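Local coordinates for protein YcaO (Methanopyrus kandleri, PDB 6CIB) that binds ADP and magnesium as a member of the YcaO family and is probably an ATP-dependent enzyme of ribosomal peptide backbone thioamidation, at residues A[81-89]-A[131-139]; A[116-127]-A[329-337]. All blocks are in the same frame, centred on the assembly; numbering follows the deposited sequence.

Contact 1 (A[81-89]-A[131-139]); sequences ERAAAEPRE and EVFHPWLGD. With MG (magnesium ion), chain H; ADP (adenosine-5'-diphosphate), chain G.
Pro-87 sets its CA over one face of the Phe-133 ring where helix 68-85, which carries a magnesium ligand of the YcaO nucleotide site, runs out into a loop against the loop 131-139. The apolar part is a CH-pi contact: Pro-87 CA stands 3.8 Å from the ring centroid, 20° off the normal, and Arg-88 N follows over the same face. Val-132 CG1 backs the opposite face, so the phenyl group is held between two layers. Farther along, Pro-87 CG comes within 3.2 Å of Pro-135 O, the carbonyl of a proline that follows a cis peptide bond, and lies 3.9 Å from Trp-136 CE3, at a slant to the indole.

The polar part is mostly backbone. His-134 N donates to Ala-85 O at 2.9 Å, nearly straight at the hydrogen but arriving from above the carbonyl plane. Water 1 donates to both Arg-82 O and His-134 O, bridging the last helical turn to the loop. With its CG anti to the backbone N (chi1 -176°), the His-134 ring runs alongside Arg-82 and presents an edge to NH2, the two planes 63° apart; its ND1 bonds to Ser-143.

At the other end of 81-89, magnesium is shared by Glu-81, Leu-148 O and three waters, two of which donate to the ADP beta-phosphate. The metal lies 2.6 Å from Glu-81 OE2.

Contact 2 (A[116-127]-A[329-337]); sequences GVDLTTREPVYV and LGKVIEVDL
Leu-119 lays its two methyls across the aliphatic base of Glu-334, CD1 and CD2 each 3.9 Å from CB; CD2 also packs 3.3 Å from OE1, and CD1 reaches Val-332 CG1. The overlap sits at the end of an antiparallel strand pair, 116-118 against 332-336. Val-117 and Glu-334 form its hydrogen-bonded pair: Val-117 N donates to Glu-334 O at 2.8 Å and Glu-334 N returns a bond to Val-117 O. Past the non-hydrogen-bonded pair Asp-118 and Ile-333, Leu-119 N meets Val-332 O almost head-on (C=O...N angle 172°), extending the pairing into the turn.

Asp-118 organises that turn. Its CG is swung anti to the backbone N (chi1 -172°), which brings OD1 to the backbone amides that follow: Thr-120 N at 2.9 Å, nearly along the C-O axis, closes an Asx turn, and Thr-121 N, from above the carboxylate plane, widens it to an Asx motif. Water 5 links OD1 to Val-332 N, while water 6 joins OD2 to Lys-331 NZ, opposite charges that do not touch directly. Replacing Asp-118 with an alanine would probably leave the amides of Thr-120 and Thr-121 without their shared acceptor and set the turn freer to move.

On the Asp-118 side of the sheet, Ile-333 packs at about a right angle to Val-125, CG1 to CG1 3.7 Å, and its CG2 slides past Val-127 CG2. On the Glu-334 side, helix 154-177 closes over the sheet, Val-158 touching Leu-119 and Glu-334, and Leu-162 touching Val-332. Strand 332-336 runs between strands 113-118 and 346-351, antiparallel to both.

In the fold
Contact 1 and contact 2 illustrate how one antiparallel sheet can be tied to a nucleotide site beside it. Their centres are 18 Å apart, and their segments alternate along the chain: 81-89, 116-127, 131-139, then 329-337 about 190 residues later. Contact 2 joins strands of the five-stranded sheet, whereas contact 1 packs the end of helix 68-85 on the loop between strands 124-128 and 148-150, the latter an outermost strand bearing Leu-148 of the metal site. They meet directly where Leu-337 O probably accepts from Arg-88 NH2 and Val-132 packs on Val-127 and Leu-337. The C-terminal end of the magnesium-binding helix is thus packed directly against the sheet that also supplies Leu-148.

Contact 1 (A[81-89]-A[131-139])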
loop_
_atom_site.group_PDB
_atom_site.type_symbol
_atom_site.label_atom_id
_atom_site.label_comp_id
_atom_site.label_asym_id
_atom_site.label_seq_id
_atom_site.Cartn_x
_atom_site.Cartn_y
_atom_site.Cartn_z
ATOM N N GLU A 81 1.544 11.606 5.262
ATOM C CA GLU A 81 1.389 10.380 6.040
ATOM C C GLU A 81 2.668 10.010 6.799
ATOM O O GLU A 81 2.590 9.563 7.942
ATOM C CB GLU A 81 0.859 9.204 5.188
ATOM C CG GLU A 81 1.865 8.558 4.253
ATOM C CD GLU A 81 1.379 7.263 3.636
ATOM O OE1 GLU A 81 0.299 7.255 3.023
ATOM O OE2 GLU A 81 2.096 6.242 3.739
ATOM N N ARG A 82 3.831 10.212 6.171
ATOM C CA ARG A 82 5.115 9.911 6.811
ATOM C C ARG A 82 5.408 10.832 7.999
ATOM O O ARG A 82 5.916 10.370 9.021
ATOM C CB ARG A 82 6.272 9.905 5.798
ATOM C CG ARG A 82 6.232 8.754 4.795
ATOM C CD ARG A 82 6.411 7.383 5.445
ATOM N NE ARG A 82 7.802 7.156 5.860
ATOM C CZ ARG A 82 8.741 6.605 5.092
ATOM N NH1 ARG A 82 8.450 6.204 3.861
ATOM N NH2 ARG A 82 9.971 6.450 5.559
ATOM N N ALA A 83 5.065 12.114 7.875
ATOM C CA ALA A 83 5.195 13.056 8.994
ATOM C C ALA A 83 4.245 12.697 10.140
ATOM O O ALA A 83 4.629 12.748 11.310
ATOM C CB ALA A 83 4.970 14.480 8.529
ATOM N N ALA A 84 3.015 12.313 9.793
ATOM C CA ALA A 84 2.018 11.866 10.768
ATOM C C ALA A 84 2.430 10.598 11.519
ATOM O O ALA A 84 2.106 10.449 12.697
ATOM C CB ALA A 84 0.674 11.662 10.089
ATOM N N ALA A 85 3.144 9.706 10.834
ATOM C CA ALA A 85 3.578 8.423 11.379
ATOM C C ALA A 85 4.764 8.519 12.337
ATOM O O ALA A 85 5.056 7.555 13.052
ATOM C CB ALA A 85 3.914 7.454 10.252
ATOM N N GLU A 86 5.460 9.658 12.326
ATOM C CA GLU A 86 6.572 9.884 13.246
ATOM C C GLU A 86 6.073 9.823 14.699
ATOM O O GLU A 86 4.981 10.340 14.995
ATOM C CB GLU A 86 7.299 11.202 12.927
ATOM C CG GLU A 86 8.176 11.096 11.685
ATOM C CD GLU A 86 8.845 12.399 11.251
ATOM O OE1 GLU A 86 8.714 13.451 11.917
ATOM O OE2 GLU A 86 9.532 12.355 10.216
ATOM N N PRO A 87 6.839 9.156 15.595
ATOM C CA PRO A 87 6.442 8.966 16.996
ATOM C C PRO A 87 5.945 10.240 17.656
ATOM O O PRO A 87 6.562 11.299 17.516
ATOM C CB PRO A 87 7.726 8.482 17.661
ATOM C CG PRO A 87 8.419 7.740 16.583
ATOM C CD PRO A 87 8.125 8.487 15.308
ATOM N N ARG A 88 4.815 10.129 18.346
ATOM C CA ARG A 88 4.187 11.275 18.959
ATOM C C ARG A 88 3.810 10.907 20.385
ATOM O O ARG A 88 2.922 10.068 20.614
ATOM C CB ARG A 88 2.968 11.710 18.147
ATOM C CG ARG A 88 2.997 13.167 17.727
ATOM C CD ARG A 88 1.694 13.560 17.054
ATOM N NE ARG A 88 1.466 12.794 15.832
ATOM C CZ ARG A 88 0.274 12.489 15.332
ATOM N NH1 ARG A 88 -0.840 12.874 15.941
ATOM N NH2 ARG A 88 0.194 11.787 14.211
ATOM N N GLU A 89 4.514 11.527 21.333
ATOM C CA GLU A 89 4.336 11.272 22.767
ATOM C C GLU A 89 2.936 11.669 23.247
ATOM O O GLU A 89 2.406 11.064 24.180
ATOM C CB GLU A 89 5.436 11.990 23.563
ATOM C CG GLU A 89 5.646 11.508 24.992
ATOM C CD GLU A 89 6.073 10.049 25.122
ATOM O OE1 GLU A 89 6.892 9.542 24.325
ATOM O OE2 GLU A 89 5.588 9.405 26.064
ATOM N N GLU A 131 3.843 -0.841 16.312
ATOM C CA GLU A 131 2.869 -1.245 15.309
ATOM C C GLU A 131 2.059 -0.060 14.781
ATOM O O GLU A 131 1.126 -0.240 13.996
ATOM C CB GLU A 131 1.933 -2.322 15.876
ATOM C CG GLU A 131 2.581 -3.675 16.123
ATOM C CD GLU A 131 3.230 -4.262 14.884
ATOM O OE1 GLU A 131 2.625 -4.203 13.788
ATOM O OE2 GLU A 131 4.349 -4.790 15.008
ATOM N N VAL A 132 2.419 1.149 15.207
ATOM C CA VAL A 132 1.717 2.348 14.778
ATOM C C VAL A 132 2.691 3.305 14.083
ATOM O O VAL A 132 2.460 3.731 12.942
ATOM C CB VAL A 132 1.002 3.044 15.968
ATOM C CG1 VAL A 132 0.365 4.354 15.534
ATOM C CG2 VAL A 132 -0.063 2.139 16.567
ATOM N N PHE A 133 3.783 3.621 14.780
ATOM C CA PHE A 133 4.705 4.661 14.356
ATOM C C PHE A 133 5.812 4.147 13.451
ATOM O O PHE A 133 6.045 2.936 13.358
ATOM C CB PHE A 133 5.310 5.377 15.579
ATOM C CG PHE A 133 4.296 6.075 16.454
ATOM C CD1 PHE A 133 3.478 7.093 15.945
ATOM C CD2 PHE A 133 4.173 5.729 17.801
ATOM C CE1 PHE A 133 2.551 7.739 16.755
ATOM C CE2 PHE A 133 3.257 6.376 18.617
ATOM C CZ PHE A 133 2.445 7.383 18.094
ATOM N N HIS A 134 6.472 5.090 12.778
ATOM C CA HIS A 134 7.670 4.837 11.986
ATOM C C HIS A 134 8.472 6.138 11.880
ATOM O O HIS A 134 7.920 7.147 11.448
ATOM C CB HIS A 134 7.326 4.318 10.586
ATOM C CG HIS A 134 8.526 3.957 9.775
ATOM N ND1 HIS A 134 9.325 2.873 10.075
ATOM C CD2 HIS A 134 9.084 4.549 8.690
ATOM C CE1 HIS A 134 10.316 2.806 9.201
ATOM N NE2 HIS A 134 10.193 3.812 8.354
ATOM N N PRO A 135 9.767 6.121 12.275
ATOM C CA PRO A 135 10.496 4.958 12.805
ATOM C C PRO A 135 10.358 4.785 14.319
ATOM O O PRO A 135 10.362 5.773 15.061
ATOM C CB PRO A 135 11.955 5.258 12.433
ATOM C CG PRO A 135 12.034 6.748 12.313
ATOM C CD PRO A 135 10.639 7.313 12.188
ATOM N N TRP A 136 10.222 3.533 14.756
ATOM C CA TRP A 136 10.265 3.183 16.168
ATOM C C TRP A 136 11.307 2.078 16.341
ATOM O O TRP A 136 11.223 1.022 15.692
ATOM C CB TRP A 136 8.889 2.741 16.663
ATOM C CG TRP A 136 8.832 2.551 18.139
ATOM C CD1 TRP A 136 9.272 1.461 18.846
ATOM C CD2 TRP A 136 8.329 3.478 19.102
ATOM N NE1 TRP A 136 9.062 1.653 20.189
ATOM C CE2 TRP A 136 8.486 2.882 20.376
ATOM C CE3 TRP A 136 7.751 4.756 19.016
ATOM C CZ2 TRP A 136 8.089 3.521 21.559
ATOM C CZ3 TRP A 136 7.350 5.389 20.189
ATOM C CH2 TRP A 136 7.522 4.771 21.444
ATOM N N LEU A 137 12.286 2.322 17.213
ATOM C CA LEU A 137 13.492 1.478 17.265
ATOM C C LEU A 137 13.635 0.502 18.439
ATOM O O LEU A 137 14.470 -0.407 18.380
ATOM C CB LEU A 137 14.758 2.336 17.125
ATOM C CG LEU A 137 15.099 2.839 15.720
ATOM C CD1 LEU A 137 16.178 3.907 15.810
ATOM C CD2 LEU A 137 15.543 1.696 14.812
ATOM N N GLY A 138 12.837 0.687 19.489
ATOM C CA GLY A 138 12.952 -0.124 20.714
ATOM C C GLY A 138 12.809 -1.645 20.631
ATOM O O GLY A 138 13.514 -2.370 21.336
ATOM N N ASP A 139 11.930 -2.130 19.754
ATOM C CA ASP A 139 11.378 -3.494 19.878
ATOM C C ASP A 139 12.024 -4.627 19.059
ATOM O O ASP A 139 13.001 -4.415 18.332
ATOM C CB ASP A 139 9.858 -3.451 19.659
ATOM C CG ASP A 139 9.139 -2.626 20.713
ATOM O OD1 ASP A 139 9.808 -2.096 21.633
ATOM O OD2 ASP A 139 7.898 -2.504 20.622
HETATM MG MG MG H . 0.637 4.589 2.379
HETATM P PB ADP G . -0.255 4.203 -2.351
HETATM O O1B ADP G . -1.187 4.459 -1.186
HETATM O O2B ADP G . -0.357 2.811 -2.943
HETATM O O3B ADP G . 1.166 4.677 -2.152
HETATM P PA ADP G . -0.698 6.594 -3.936
HETATM O O1A ADP G . -1.842 6.868 -4.874
HETATM O O2A ADP G . 0.690 6.783 -4.485
HETATM O O3A ADP G . -0.922 5.066 -3.537
HETATM O "O5'" ADP G . -0.915 7.485 -2.616
HETATM C "C5'" ADP G . 0.104 7.925 -1.701
HETATM C "C4'" ADP G . -0.565 8.573 -0.474
HETATM O "O4'" ADP G . -1.371 9.688 -0.886
HETATM C "C3'" ADP G . -1.534 7.641 0.260
HETATM O "O3'" ADP G . -1.585 7.990 1.657
HETATM C "C2'" ADP G . -2.876 7.949 -0.380
HETATM O "O2'" ADP G . -3.976 7.595 0.455
HETATM C "C1'" ADP G . -2.766 9.450 -0.624
HETATM N N9 ADP G . -3.553 9.918 -1.787
HETATM C C8 ADP G . -3.350 9.551 -3.066
HETATM N N7 ADP G . -4.240 10.153 -3.888
HETATM C C5 ADP G . -5.016 10.941 -3.137
HETATM C C6 ADP G . -6.150 11.859 -3.394
HETATM N N6 ADP G . -6.609 12.044 -4.654
HETATM N N1 ADP G . -6.698 12.491 -2.326
HETATM C C2 ADP G . -6.243 12.310 -1.063
HETATM N N3 ADP G . -5.209 11.492 -0.762
HETATM C C4 ADP G . -4.565 10.791 -1.744
HETATM O O HOH W 1 7.534 8.195 9.064
HETATM O O HOH W 2 -1.219 3.932 1.344
HETATM O O HOH W 3 1.952 5.066 0.609
HETATM O O HOH W 4 1.833 2.876 3.113
#

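Contact 2 (A[116-127]-A[329-337])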
loop_
_atom_site.group_PDB
_atom_site.type_symbol
_atom_site.label_atom_id
_atom_site.label_comp_id
_atom_site.label_asym_id
_atom_site.label_seq_id
_atom_site.Cartn_x
_atom_site.Cartn_y
_atom_site.Cartn_z
ATOM N N GLY A 116 -6.359 2.306 19.605
ATOM C CA GLY A 116 -7.051 2.158 18.333
ATOM C C GLY A 116 -8.513 1.791 18.514
ATOM O O GLY A 116 -9.024 1.772 19.639
ATOM N N VAL A 117 -9.190 1.526 17.400
ATOM C CA VAL A 117 -10.572 1.031 17.419
ATOM C C VAL A 117 -10.649 -0.281 16.632
ATOM O O VAL A 117 -10.138 -0.374 15.509
ATOM C CB VAL A 117 -11.594 2.057 16.848
ATOM C CG1 VAL A 117 -13.019 1.649 17.211
ATOM C CG2 VAL A 117 -11.340 3.464 17.381
ATOM N N ASP A 118 -11.268 -1.294 17.239
ATOM C CA ASP A 118 -11.633 -2.536 16.543
ATOM C C ASP A 118 -12.797 -2.201 15.619
ATOM O O ASP A 118 -13.886 -1.850 16.088
ATOM C CB ASP A 118 -12.046 -3.606 17.567
ATOM C CG ASP A 118 -12.254 -4.986 16.955
ATOM O OD1 ASP A 118 -12.866 -5.108 15.872
ATOM O OD2 ASP A 118 -11.822 -5.969 17.587
ATOM N N LEU A 119 -12.574 -2.301 14.309
ATOM C CA LEU A 119 -13.591 -1.878 13.338
ATOM C C LEU A 119 -14.765 -2.859 13.189
ATOM O O LEU A 119 -15.781 -2.523 12.569
ATOM C CB LEU A 119 -12.951 -1.509 11.989
ATOM C CG LEU A 119 -11.996 -0.290 11.951
ATOM C CD1 LEU A 119 -11.646 0.055 10.513
ATOM C CD2 LEU A 119 -12.578 0.939 12.646
ATOM N N THR A 120 -14.625 -4.057 13.757
ATOM C CA THR A 120 -15.731 -5.023 13.819
ATOM C C THR A 120 -16.645 -4.701 15.004
ATOM O O THR A 120 -17.847 -4.490 14.834
ATOM C CB THR A 120 -15.212 -6.476 13.924
ATOM O OG1 THR A 120 -14.394 -6.768 12.787
ATOM C CG2 THR A 120 -16.362 -7.487 13.988
ATOM N N THR A 121 -16.056 -4.645 16.196
ATOM C CA THR A 121 -16.820 -4.533 17.431
ATOM C C THR A 121 -17.080 -3.084 17.859
ATOM O O THR A 121 -17.940 -2.836 18.708
ATOM C CB THR A 121 -16.134 -5.294 18.573
ATOM O OG1 THR A 121 -14.840 -4.730 18.804
ATOM C CG2 THR A 121 -15.984 -6.766 18.228
ATOM N N ARG A 122 -16.342 -2.146 17.259
ATOM C CA ARG A 122 -16.333 -0.710 17.645
ATOM C C ARG A 122 -15.832 -0.451 19.087
ATOM O O ARG A 122 -16.040 0.629 19.642
ATOM C CB ARG A 122 -17.686 -0.019 17.362
ATOM C CG ARG A 122 -18.054 0.067 15.887
ATOM C CD ARG A 122 -19.531 0.384 15.700
ATOM N NE ARG A 122 -20.135 -0.462 14.662
ATOM C CZ ARG A 122 -21.439 -0.739 14.544
ATOM N NH1 ARG A 122 -22.332 -0.236 15.395
ATOM N NH2 ARG A 122 -21.855 -1.531 13.563
ATOM N N GLU A 123 -15.169 -1.447 19.672
ATOM C CA GLU A 123 -14.564 -1.346 20.994
ATOM C C GLU A 123 -13.129 -0.823 20.888
ATOM O O GLU A 123 -12.441 -1.115 19.898
ATOM C CB GLU A 123 -14.536 -2.716 21.679
ATOM C CG GLU A 123 -15.884 -3.262 22.141
ATOM C CD GLU A 123 -16.589 -2.362 23.138
ATOM O OE1 GLU A 123 -15.944 -1.908 24.113
ATOM O OE2 GLU A 123 -17.794 -2.107 22.942
ATOM N N PRO A 124 -12.663 -0.061 21.906
ATOM C CA PRO A 124 -11.249 0.331 21.933
ATOM C C PRO A 124 -10.314 -0.876 22.092
ATOM O O PRO A 124 -10.658 -1.854 22.774
ATOM C CB PRO A 124 -11.157 1.240 23.163
ATOM C CG PRO A 124 -12.560 1.708 23.410
ATOM C CD PRO A 124 -13.419 0.549 23.021
ATOM N N VAL A 125 -9.161 -0.807 21.429
ATOM C CA VAL A 125 -8.082 -1.788 21.592
ATOM C C VAL A 125 -6.733 -1.060 21.514
ATOM O O VAL A 125 -6.525 -0.217 20.633
ATOM C CB VAL A 125 -8.206 -2.993 20.602
ATOM C CG1 VAL A 125 -8.223 -2.545 19.141
ATOM C CG2 VAL A 125 -7.124 -4.039 20.841
ATOM N N TYR A 126 -5.841 -1.368 22.456
ATOM C CA TYR A 126 -4.498 -0.782 22.472
ATOM C C TYR A 126 -3.526 -1.548 21.592
ATOM O O TYR A 126 -3.494 -2.781 21.590
ATOM C CB TYR A 126 -3.963 -0.633 23.903
ATOM C CG TYR A 126 -4.660 0.471 24.666
ATOM C CD1 TYR A 126 -4.201 1.791 24.593
ATOM C CD2 TYR A 126 -5.800 0.203 25.440
ATOM C CE1 TYR A 126 -4.848 2.811 25.282
ATOM C CE2 TYR A 126 -6.458 1.218 26.127
ATOM C CZ TYR A 126 -5.975 2.518 26.047
ATOM O OH TYR A 126 -6.614 3.525 26.727
ATOM N N VAL A 127 -2.744 -0.789 20.833
ATOM C CA VAL A 127 -1.805 -1.333 19.859
ATOM C C VAL A 127 -0.419 -0.829 20.262
ATOM O O VAL A 127 -0.296 0.335 20.661
ATOM C CB VAL A 127 -2.221 -0.910 18.422
ATOM C CG1 VAL A 127 -1.147 -1.211 17.387
ATOM C CG2 VAL A 127 -3.503 -1.623 18.019
ATOM N N LEU A 329 -8.340 -13.567 9.248
ATOM C CA LEU A 329 -7.068 -12.833 9.342
ATOM C C LEU A 329 -6.960 -12.000 10.625
ATOM O O LEU A 329 -6.192 -11.040 10.680
ATOM C CB LEU A 329 -6.872 -11.944 8.100
ATOM C CG LEU A 329 -6.906 -12.567 6.698
ATOM C CD1 LEU A 329 -6.799 -11.491 5.629
ATOM C CD2 LEU A 329 -5.826 -13.615 6.494
ATOM N N GLY A 330 -7.734 -12.367 11.647
ATOM C CA GLY A 330 -7.725 -11.677 12.939
ATOM C C GLY A 330 -8.524 -10.385 12.933
ATOM O O GLY A 330 -9.463 -10.220 12.133
ATOM N N LYS A 331 -8.144 -9.475 13.830
ATOM C CA LYS A 331 -8.878 -8.219 14.070
ATOM C C LYS A 331 -8.491 -7.120 13.088
ATOM O O LYS A 331 -7.326 -7.034 12.686
ATOM C CB LYS A 331 -8.633 -7.718 15.498
ATOM C CG LYS A 331 -9.127 -8.649 16.591
ATOM C CD LYS A 331 -8.650 -8.154 17.947
ATOM C CE LYS A 331 -9.114 -9.086 19.050
ATOM N NZ LYS A 331 -8.958 -8.410 20.366
ATOM N N VAL A 332 -9.466 -6.284 12.728
ATOM C CA VAL A 332 -9.244 -5.103 11.873
ATOM C C VAL A 332 -9.209 -3.885 12.788
ATOM O O VAL A 332 -10.246 -3.487 13.342
ATOM C CB VAL A 332 -10.347 -4.942 10.790
ATOM C CG1 VAL A 332 -10.122 -3.683 9.945
ATOM C CG2 VAL A 332 -10.402 -6.171 9.895
ATOM N N ILE A 333 -8.015 -3.321 12.969
ATOM C CA ILE A 333 -7.811 -2.187 13.882
ATOM C C ILE A 333 -7.423 -0.917 13.113
ATOM O O ILE A 333 -6.585 -0.964 12.211
ATOM C CB ILE A 333 -6.762 -2.517 14.970
ATOM C CG1 ILE A 333 -7.188 -3.767 15.779
ATOM C CG2 ILE A 333 -6.533 -1.321 15.891
ATOM C CD1 ILE A 333 -6.096 -4.386 16.639
ATOM N N GLU A 334 -8.053 0.201 13.478
ATOM C CA GLU A 334 -7.711 1.530 12.977
ATOM C C GLU A 334 -7.141 2.398 14.114
ATOM O O GLU A 334 -7.725 2.472 15.205
ATOM C CB GLU A 334 -8.949 2.200 12.373
ATOM C CG GLU A 334 -8.780 3.678 12.029
ATOM C CD GLU A 334 -10.094 4.417 11.817
ATOM O OE1 GLU A 334 -11.178 3.798 11.882
ATOM O OE2 GLU A 334 -10.045 5.640 11.579
ATOM N N VAL A 335 -6.003 3.037 13.844
ATOM C CA VAL A 335 -5.415 4.015 14.759
ATOM C C VAL A 335 -5.372 5.377 14.070
ATOM O O VAL A 335 -4.796 5.520 12.992
ATOM C CB VAL A 335 -3.992 3.597 15.227
ATOM C CG1 VAL A 335 -3.378 4.650 16.145
ATOM C CG2 VAL A 335 -4.015 2.238 15.917
ATOM N N ASP A 336 -5.991 6.366 14.702
ATOM C CA ASP A 336 -6.021 7.739 14.201
ATOM C C ASP A 336 -4.640 8.391 14.334
ATOM O O ASP A 336 -4.069 8.420 15.427
ATOM C CB ASP A 336 -7.066 8.536 14.991
ATOM C CG ASP A 336 -7.439 9.859 14.332
ATOM O OD1 ASP A 336 -6.768 10.308 13.379
ATOM O OD2 ASP A 336 -8.427 10.469 14.782
ATOM N N LEU A 337 -4.111 8.906 13.219
ATOM C CA LEU A 337 -2.811 9.592 13.215
ATOM C C LEU A 337 -2.861 11.038 12.710
ATOM O O LEU A 337 -1.817 11.649 12.453
ATOM C CB LEU A 337 -1.760 8.773 12.437
ATOM C CG LEU A 337 -1.230 7.497 13.114
ATOM C CD1 LEU A 337 -0.327 6.709 12.177
ATOM C CD2 LEU A 337 -0.498 7.813 14.410
HETATM O O HOH W 5 -11.938 -6.812 13.932
HETATM O O HOH W 6 -10.338 -5.881 19.867
#